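Local atomic coordinates of xyloglucan-specific endo-beta-1,4-glucanase BoGH5A (Bacteroides ovatus, PDB entry 3ZMR), a protein that hydrolyses internal beta-1,4-glucosidic linkages of the xyloglucan backbone with retention of configuration, releasing xyloglucan oligosaccharides. Residues A[416-428]-A[455-467]. Residues are numbered along the deposited sequence; the frame is centred on the assembly and turned at random.
Sequences RNDYIEYVVKTCV and NAASIAAIMKGLN
Ser458 OG lies between Asn417 and Arg416 and bonds to both. It donates to Asn417 OD1 over 2.7 Å, meeting a lone pair in the carbonyl plane, and, lying near the guanidinium plane of Arg416, accepts from NH1 at a bent N-H...O angle of 141°. The other guanidinium nitrogens, NE and NH2, are held by the carbonyls of Thr399 and Pro398, so all three have acceptors. Asn417 ND2 donates to a water that in turn donates to Asn455 OD1; the same oxygen caps helix 456-471 by accepting from Ser458 N (3.0 Å). Replacing Asn417 with an alanine would probably leave the Ser458 hydroxyl without its acceptor and break the water link to the N-cap.

The partly exposed side carries a weak salt bridge, Glu421 OE1 to Lys464 NZ at 3.3 Å. With CG anti to the backbone N (chi1 -179°), the extended glutamate reaches across to the lysine, and a second water donates to Glu421 OE2 and accepts weakly from Lys464 NZ.

The backbones themselves come close. Ala461 CB sits 3.5 Å from Asn417 O, while Lys425 CA and Gly465 CA are only 4.3 Å apart; Gly465, without a side chain, lies against Val424 and Glu421 O. CA-H...O contacts join Glu421 to Ala461 O and Lys425 to Gly465 O.

Apolar side chains fill the inner side. Ile420 CG2 presses on Ile462 CG1 at a tight 3.4 Å, and Leu466 CD2 touches both Val424 CG1 and Val428 CG2. Ile420, Val424 and Ile462 also rest on Tyr436 or Tyr396 of the barrel strands. Two near-parallel helices, 7.5 Å apart and crossing at -30°, thus follow the seventh and eighth strands in the outer helical layer of a (beta/alpha)8 TIM barrel, the catalytic fold of glycoside hydrolase family 5.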
loop_
_atom_site.group_PDB
_atom_site.type_symbol
_atom_site.label_atom_id
_atom_site.label_comp_id
_atom_site.label_asym_id
_atom_site.label_seq_id
_atom_site.Cartn_x
_atom_site.Cartn_y
_atom_site.Cartn_z
ATOM N N ARG A 416 16.903 18.697 11.258
ATOM C CA ARG A 416 15.888 17.630 11.406
ATOM C C ARG A 416 14.521 18.254 11.585
ATOM O O ARG A 416 13.515 17.841 10.965
ATOM C CB ARG A 416 16.121 16.695 12.589
ATOM C CG ARG A 416 17.392 15.894 12.508
ATOM C CD ARG A 416 17.486 15.019 13.745
ATOM N NE ARG A 416 16.483 13.945 13.745
ATOM C CZ ARG A 416 15.358 13.940 14.463
ATOM N NH1 ARG A 416 15.048 14.922 15.306
ATOM N NH2 ARG A 416 14.517 12.907 14.307
ATOM N N ASN A 417 14.419 19.214 12.486
ATOM C CA ASN A 417 13.119 19.832 12.789
ATOM C C ASN A 417 12.575 20.701 11.654
ATOM O O ASN A 417 11.370 20.699 11.378
ATOM C CB ASN A 417 13.180 20.542 14.135
ATOM C CG ASN A 417 13.321 19.559 15.269
ATOM O OD1 ASN A 417 12.821 18.411 15.183
ATOM N ND2 ASN A 417 14.025 19.955 16.311
ATOM N N ASP A 418 13.458 21.373 10.931
ATOM C CA ASP A 418 13.075 22.145 9.734
ATOM C C ASP A 418 12.504 21.172 8.684
ATOM O O ASP A 418 11.480 21.434 8.046
ATOM C CB ASP A 418 14.284 22.914 9.159
ATOM C CG ASP A 418 14.705 24.089 10.020
ATOM O OD1 ASP A 418 13.957 24.492 10.968
ATOM O OD2 ASP A 418 15.803 24.611 9.721
ATOM N N TYR A 419 13.195 20.055 8.503
ATOM C CA TYR A 419 12.825 19.029 7.524
ATOM C C TYR A 419 11.451 18.401 7.871
ATOM O O TYR A 419 10.563 18.294 7.035
ATOM C CB TYR A 419 13.905 17.918 7.465
ATOM C CG TYR A 419 13.532 16.763 6.575
ATOM C CD1 TYR A 419 13.793 16.799 5.224
ATOM C CD2 TYR A 419 12.909 15.645 7.098
ATOM C CE1 TYR A 419 13.430 15.773 4.388
ATOM C CE2 TYR A 419 12.582 14.571 6.280
ATOM C CZ TYR A 419 12.843 14.633 4.924
ATOM O OH TYR A 419 12.449 13.588 4.085
ATOM N N ILE A 420 11.307 17.996 9.110
ATOM C CA ILE A 420 10.078 17.420 9.625
ATOM C C ILE A 420 8.902 18.348 9.408
ATOM O O ILE A 420 7.846 17.940 8.876
ATOM C CB ILE A 420 10.209 17.033 11.128
ATOM C CG1 ILE A 420 11.133 15.816 11.289
ATOM C CG2 ILE A 420 8.841 16.725 11.735
ATOM C CD1 ILE A 420 11.584 15.541 12.710
ATOM N N GLU A 421 9.041 19.600 9.819
ATOM C CA GLU A 421 7.980 20.582 9.638
ATOM C C GLU A 421 7.636 20.729 8.166
ATOM O O GLU A 421 6.459 20.807 7.809
ATOM C CB GLU A 421 8.412 21.933 10.202
ATOM C CG GLU A 421 7.357 23.021 10.069
ATOM C CD GLU A 421 7.876 24.422 10.354
ATOM O OE1 GLU A 421 8.798 24.583 11.199
ATOM O OE2 GLU A 421 7.321 25.369 9.749
ATOM N N TYR A 422 8.659 20.765 7.320
ATOM C CA TYR A 422 8.463 21.019 5.882
ATOM C C TYR A 422 7.720 19.830 5.242
ATOM O O TYR A 422 6.757 20.004 4.460
ATOM C CB TYR A 422 9.768 21.299 5.123
ATOM C CG TYR A 422 9.498 21.879 3.753
ATOM C CD1 TYR A 422 9.221 23.231 3.594
ATOM C CD2 TYR A 422 9.438 21.061 2.636
ATOM C CE1 TYR A 422 8.915 23.740 2.350
ATOM C CE2 TYR A 422 9.136 21.553 1.393
ATOM C CZ TYR A 422 8.874 22.891 1.249
ATOM O OH TYR A 422 8.569 23.389 -0.000
ATOM N N VAL A 423 8.155 18.624 5.551
ATOM C CA VAL A 423 7.479 17.434 5.011
ATOM C C VAL A 423 5.999 17.421 5.449
ATOM O O VAL A 423 5.098 17.202 4.636
ATOM C CB VAL A 423 8.194 16.140 5.410
ATOM C CG1 VAL A 423 7.325 14.916 5.107
ATOM C CG2 VAL A 423 9.534 16.092 4.691
ATOM N N VAL A 424 5.763 17.635 6.725
ATOM C CA VAL A 424 4.410 17.626 7.294
ATOM C C VAL A 424 3.531 18.684 6.625
ATOM O O VAL A 424 2.445 18.398 6.159
ATOM C CB VAL A 424 4.382 17.726 8.831
ATOM C CG1 VAL A 424 2.960 17.907 9.368
ATOM C CG2 VAL A 424 4.993 16.465 9.413
ATOM N N LYS A 425 4.019 19.912 6.572
ATOM C CA LYS A 425 3.241 21.002 5.930
ATOM C C LYS A 425 2.954 20.674 4.471
ATOM O O LYS A 425 1.862 20.984 3.967
ATOM C CB LYS A 425 3.897 22.390 6.113
ATOM C CG LYS A 425 4.801 22.916 5.023
ATOM C CD LYS A 425 5.297 24.323 5.386
ATOM C CE LYS A 425 6.125 24.949 4.280
ATOM N NZ LYS A 425 6.782 26.215 4.733
ATOM N N THR A 426 3.916 20.090 3.766
ATOM C CA THR A 426 3.715 19.745 2.367
ATOM C C THR A 426 2.672 18.632 2.229
ATOM O O THR A 426 1.818 18.653 1.337
ATOM C CB THR A 426 5.054 19.352 1.710
ATOM O OG1 THR A 426 5.954 20.450 1.845
ATOM C CG2 THR A 426 4.895 19.051 0.221
ATOM N N CYS A 427 2.708 17.669 3.121
ATOM C CA CYS A 427 1.655 16.640 3.140
ATOM C C CYS A 427 0.266 17.249 3.370
ATOM O O CYS A 427 -0.686 16.937 2.658
ATOM C CB CYS A 427 1.941 15.588 4.210
ATOM S SG CYS A 427 3.292 14.445 3.816
ATOM N N VAL A 428 0.148 18.111 4.373
ATOM C CA VAL A 428 -1.122 18.795 4.667
ATOM C C VAL A 428 -1.654 19.549 3.433
ATOM O O VAL A 428 -2.846 19.405 3.070
ATOM C CB VAL A 428 -1.032 19.769 5.863
ATOM C CG1 VAL A 428 -2.344 20.562 6.016
ATOM C CG2 VAL A 428 -0.670 19.015 7.138
ATOM N N ASN A 455 11.180 13.743 22.646
ATOM C CA ASN A 455 11.702 14.808 21.826
ATOM C C ASN A 455 10.621 15.857 21.583
ATOM O O ASN A 455 9.983 15.892 20.544
ATOM C CB ASN A 455 12.317 14.288 20.533
ATOM C CG ASN A 455 13.181 15.334 19.848
ATOM O OD1 ASN A 455 12.969 16.543 19.991
ATOM N ND2 ASN A 455 14.175 14.875 19.125
ATOM N N ALA A 456 10.409 16.688 22.597
ATOM C CA ALA A 456 9.411 17.744 22.524
ATOM C C ALA A 456 9.609 18.644 21.317
ATOM O O ALA A 456 8.640 19.071 20.693
ATOM C CB ALA A 456 9.413 18.545 23.813
ATOM N N ALA A 457 10.857 18.946 20.971
ATOM C CA ALA A 457 11.136 19.860 19.857
ATOM C C ALA A 457 10.679 19.259 18.511
ATOM O O ALA A 457 10.109 19.950 17.682
ATOM C CB ALA A 457 12.628 20.248 19.808
ATOM N N SER A 458 10.916 17.972 18.322
ATOM C CA SER A 458 10.488 17.310 17.084
ATOM C C SER A 458 8.961 17.076 17.040
ATOM O O SER A 458 8.354 17.231 15.973
ATOM C CB SER A 458 11.231 16.012 16.889
ATOM O OG SER A 458 12.619 16.230 16.737
ATOM N N ILE A 459 8.346 16.755 18.180
ATOM C CA ILE A 459 6.878 16.717 18.262
ATOM C C ILE A 459 6.333 18.084 17.863
ATOM O O ILE A 459 5.373 18.200 17.060
ATOM C CB ILE A 459 6.358 16.299 19.642
ATOM C CG1 ILE A 459 6.786 14.856 19.958
ATOM C CG2 ILE A 459 4.842 16.459 19.699
ATOM C CD1 ILE A 459 6.570 14.448 21.397
ATOM N N ALA A 460 6.917 19.139 18.429
ATOM C CA ALA A 460 6.475 20.513 18.124
ATOM C C ALA A 460 6.638 20.854 16.637
ATOM O O ALA A 460 5.802 21.577 16.063
ATOM C CB ALA A 460 7.192 21.531 18.992
ATOM N N ALA A 461 7.690 20.342 15.987
ATOM C CA ALA A 461 7.904 20.570 14.552
ATOM C C ALA A 461 6.756 19.959 13.722
ATOM O O ALA A 461 6.256 20.546 12.761
ATOM C CB ALA A 461 9.229 19.982 14.114
ATOM N N ILE A 462 6.348 18.753 14.102
ATOM C CA ILE A 462 5.224 18.090 13.451
ATOM C C ILE A 462 3.950 18.922 13.663
ATOM O O ILE A 462 3.212 19.186 12.694
ATOM C CB ILE A 462 5.015 16.651 13.962
ATOM C CG1 ILE A 462 6.198 15.772 13.581
ATOM C CG2 ILE A 462 3.709 16.053 13.436
ATOM C CD1 ILE A 462 6.201 14.417 14.263
ATOM N N MET A 463 3.694 19.353 14.893
ATOM C CA MET A 463 2.455 20.076 15.168
ATOM C C MET A 463 2.445 21.439 14.456
ATOM O O MET A 463 1.407 21.912 14.015
ATOM C CB MET A 463 2.254 20.234 16.667
ATOM C CG MET A 463 2.057 18.917 17.385
ATOM S SD MET A 463 0.696 17.901 16.755
ATOM C CE MET A 463 1.344 16.245 16.946
ATOM N N LYS A 464 3.615 22.051 14.319
ATOM C CA LYS A 464 3.760 23.327 13.596
ATOM C C LYS A 464 3.422 23.088 12.126
ATOM O O LYS A 464 2.702 23.877 11.489
ATOM C CB LYS A 464 5.170 23.894 13.741
ATOM C CG LYS A 464 5.344 25.264 13.078
ATOM C CD LYS A 464 6.614 25.954 13.539
ATOM C CE LYS A 464 6.961 27.143 12.639
ATOM N NZ LYS A 464 8.426 27.465 12.662
ATOM N N GLY A 465 3.925 21.995 11.556
ATOM C CA GLY A 465 3.604 21.626 10.198
ATOM C C GLY A 465 2.135 21.351 9.957
ATOM O O GLY A 465 1.574 21.707 8.895
ATOM N N LEU A 466 1.488 20.783 10.964
ATOM C CA LEU A 466 0.066 20.465 10.865
ATOM C C LEU A 466 -0.787 21.695 10.885
ATOM O O LEU A 466 -1.791 21.768 10.192
ATOM C CB LEU A 466 -0.377 19.548 11.993
ATOM C CG LEU A 466 0.032 18.099 11.923
ATOM C CD1 LEU A 466 -0.593 17.400 13.126
ATOM C CD2 LEU A 466 -0.443 17.464 10.624
ATOM N N ASN A 467 -0.377 22.669 11.682
ATOM C CA ASN A 467 -1.192 23.848 11.912
ATOM C C ASN A 467 -0.748 25.100 11.187
ATOM O O ASN A 467 -1.398 26.143 11.301
ATOM C CB ASN A 467 -1.282 24.094 13.412
ATOM C CG ASN A 467 -1.940 22.930 14.139
ATOM O OD1 ASN A 467 -3.057 22.535 13.796
ATOM N ND2 ASN A 467 -1.240 22.350 15.123
HETATM O O HOH W 1 14.900 17.967 18.445
HETATM O O HOH W 2 7.852 27.920 9.426
#